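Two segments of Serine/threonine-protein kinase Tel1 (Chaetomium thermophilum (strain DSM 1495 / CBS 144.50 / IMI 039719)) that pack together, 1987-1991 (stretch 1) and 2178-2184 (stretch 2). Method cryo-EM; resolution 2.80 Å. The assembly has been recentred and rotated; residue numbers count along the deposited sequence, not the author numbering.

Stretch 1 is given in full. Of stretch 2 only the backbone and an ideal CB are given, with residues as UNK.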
# COMPACT_ATOMS: atom_id res chain seq x y z
N SER A 1987 7.78 -19.92 3.33
CA SER A 1987 7.71 -18.80 4.25
C SER A 1987 6.39 -18.06 4.17
O SER A 1987 6.14 -17.17 4.98
CB SER A 1987 8.85 -17.83 3.99
OG SER A 1987 8.59 -17.07 2.82
N LEU A 1988 5.54 -18.40 3.20
CA LEU A 1988 4.23 -17.81 3.03
C LEU A 1988 3.13 -18.66 3.66
O LEU A 1988 2.28 -18.14 4.37
CB LEU A 1988 3.92 -17.61 1.55
CG LEU A 1988 4.42 -16.31 0.94
CD1 LEU A 1988 4.26 -16.35 -0.55
CD2 LEU A 1988 3.61 -15.19 1.54
N GLY A 1989 3.16 -19.96 3.42
CA GLY A 1989 2.08 -20.84 3.79
C GLY A 1989 1.44 -21.52 2.61
O GLY A 1989 0.59 -22.39 2.80
N LEU A 1990 1.83 -21.15 1.39
CA LEU A 1990 1.33 -21.79 0.19
C LEU A 1990 1.96 -23.16 0.04
O LEU A 1990 2.97 -23.30 -0.65
CB LEU A 1990 1.61 -20.91 -1.02
CG LEU A 1990 1.04 -19.51 -0.87
CD1 LEU A 1990 1.40 -18.67 -2.07
CD2 LEU A 1990 -0.45 -19.59 -0.72
N ALA A 1991 1.36 -24.17 0.66
CA ALA A 1991 1.98 -25.49 0.70
C ALA A 1991 1.72 -26.30 -0.57
O ALA A 1991 2.59 -27.07 -0.97
CB ALA A 1991 1.48 -26.26 1.92
N UNK A 2178 -0.61 -11.96 7.20
CA UNK A 2178 -1.89 -12.05 6.50
C UNK A 2178 -2.15 -13.46 6.00
O UNK A 2178 -3.26 -13.98 6.14
CB UNK A 2178 -1.93 -11.07 5.33
N UNK A 2179 -1.14 -14.08 5.40
CA UNK A 2179 -1.35 -15.38 4.79
C UNK A 2179 -1.65 -16.44 5.83
O UNK A 2179 -2.40 -17.37 5.55
CB UNK A 2179 -0.13 -15.78 3.97
N UNK A 2180 -1.12 -16.31 7.04
CA UNK A 2180 -1.39 -17.31 8.06
C UNK A 2180 -2.80 -17.18 8.62
O UNK A 2180 -3.44 -18.20 8.90
CB UNK A 2180 -0.37 -17.20 9.19
N UNK A 2181 -3.30 -15.96 8.78
CA UNK A 2181 -4.70 -15.81 9.18
C UNK A 2181 -5.63 -16.30 8.09
O UNK A 2181 -6.67 -16.90 8.38
CB UNK A 2181 -5.01 -14.35 9.52
N UNK A 2182 -5.27 -16.08 6.83
CA UNK A 2182 -6.07 -16.59 5.72
C UNK A 2182 -6.10 -18.12 5.73
O UNK A 2182 -7.17 -18.73 5.61
CB UNK A 2182 -5.52 -16.08 4.39
N UNK A 2183 -4.93 -18.75 5.86
CA UNK A 2183 -4.85 -20.20 5.95
C UNK A 2183 -5.69 -20.73 7.10
O UNK A 2183 -6.44 -21.70 6.93
CB UNK A 2183 -3.39 -20.64 6.12
N UNK A 2184 -5.56 -20.12 8.28
CA UNK A 2184 -6.29 -20.61 9.44
C UNK A 2184 -7.79 -20.46 9.28
O UNK A 2184 -8.54 -21.37 9.63
CB UNK A 2184 -5.83 -19.87 10.70

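Stretch 2 is helical throughout, with phi near -65° and psi near -40°, and it meets stretch 1 where a weakly bonded helix gives way at G1989. What stretch 1 offers is mostly backbone, the carbonyls of L1988 and G1989, flanked by the leucine side chains of L1988 and L1990.

At position 2178 the ideal CB has nothing of stretch 1 within 5.5 Å, so this contact leaves the choice open to any residue that tolerates a helix. The deposited residue is R2178, whose side chain makes no contact with stretch 1.

Position 2179 is the most constrained. Its CA-to-CB bond points toward stretch 1, its CA lies 6.3 Å from the CA of L1988, and the ideal CB is already 3.4 Å from L1988 O. With CB in contact with that carbonyl, a flexible side chain able to turn past it would suit the site; glutamine, methionine or lysine, for example, could pass the carbonyl and extend toward L1990. The residue is Q2179, with chi1 t and chi2 p. Its CG packs 3.2 Å from L1988 O, and its OE1 reaches 3.8 Å from L1990 CD2; these are packing contacts, for the amide makes no hydrogen bond to stretch 1.

At position 2180 CB points sideways and is remote from stretch 1, so only a long side chain could reach the turn. A donor, as in lysine, arginine or glutamine, would seem the natural match for the L1988 carbonyl. The deposited E2180 instead bends inward, chi1 and chi2 both m, and sets OE2 3.1 Å from L1988 O. Both atoms are acceptors, so the approach is no hydrogen bond. The same OE2 lies 3.8 Å from G1989 CA.

Positions 2181 and 2182 are out of reach of stretch 1, which does not discriminate among side chains there. They hold T2181, whose OG1 donates to R2178 O at 2.7 Å within the helix, and L2182.

Position 2183, one turn after 2179, again points toward stretch 1, but its CB is 5.5 Å from G1989 O. That gap suits asparagine or glutamine, or another donor long enough to cross it. It is N2183, chi1 m, whose ND2 comes within 3.6 Å of G1989 O without forming a hydrogen bond. The absence of a side chain at G1989 matters here: an ideal CB on that residue would lie 2.4 Å from N2183 ND2.

Position 2184 is again remote and unconstrained by this contact; it is L2184.

Stretch 2 2178-2184: RQETLNL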
# COMPACT_ATOMS: atom_id res chain seq x y z
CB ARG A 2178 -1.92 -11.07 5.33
CG ARG A 2178 -1.67 -9.64 5.68
CD ARG A 2178 -2.53 -9.20 6.83
NE ARG A 2178 -2.32 -7.78 7.12
CZ ARG A 2178 -2.59 -7.22 8.29
NH1 ARG A 2178 -2.38 -5.93 8.47
NH2 ARG A 2178 -3.07 -7.96 9.29
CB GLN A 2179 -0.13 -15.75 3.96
CG GLN A 2179 -0.34 -16.96 3.07
CD GLN A 2179 -1.49 -16.78 2.13
OE1 GLN A 2179 -2.30 -17.68 1.94
NE2 GLN A 2179 -1.57 -15.62 1.51
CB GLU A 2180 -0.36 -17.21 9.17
CG GLU A 2180 1.02 -17.61 8.74
CD GLU A 2180 1.07 -19.00 8.15
OE1 GLU A 2180 0.27 -19.87 8.56
OE2 GLU A 2180 1.92 -19.24 7.26
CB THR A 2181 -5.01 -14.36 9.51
OG1 THR A 2181 -4.83 -13.56 8.35
CG2 THR A 2181 -4.10 -13.87 10.59
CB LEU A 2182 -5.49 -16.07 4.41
CG LEU A 2182 -6.40 -15.86 3.22
CD1 LEU A 2182 -7.68 -15.23 3.67
CD2 LEU A 2182 -5.69 -14.97 2.27
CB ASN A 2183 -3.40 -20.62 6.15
CG ASN A 2183 -2.58 -20.49 4.90
OD1 ASN A 2183 -3.09 -20.59 3.80
ND2 ASN A 2183 -1.30 -20.28 5.07
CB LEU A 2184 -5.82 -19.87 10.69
CG LEU A 2184 -4.76 -20.59 11.50
CD1 LEU A 2184 -4.29 -19.71 12.60
CD2 LEU A 2184 -5.35 -21.85 12.06
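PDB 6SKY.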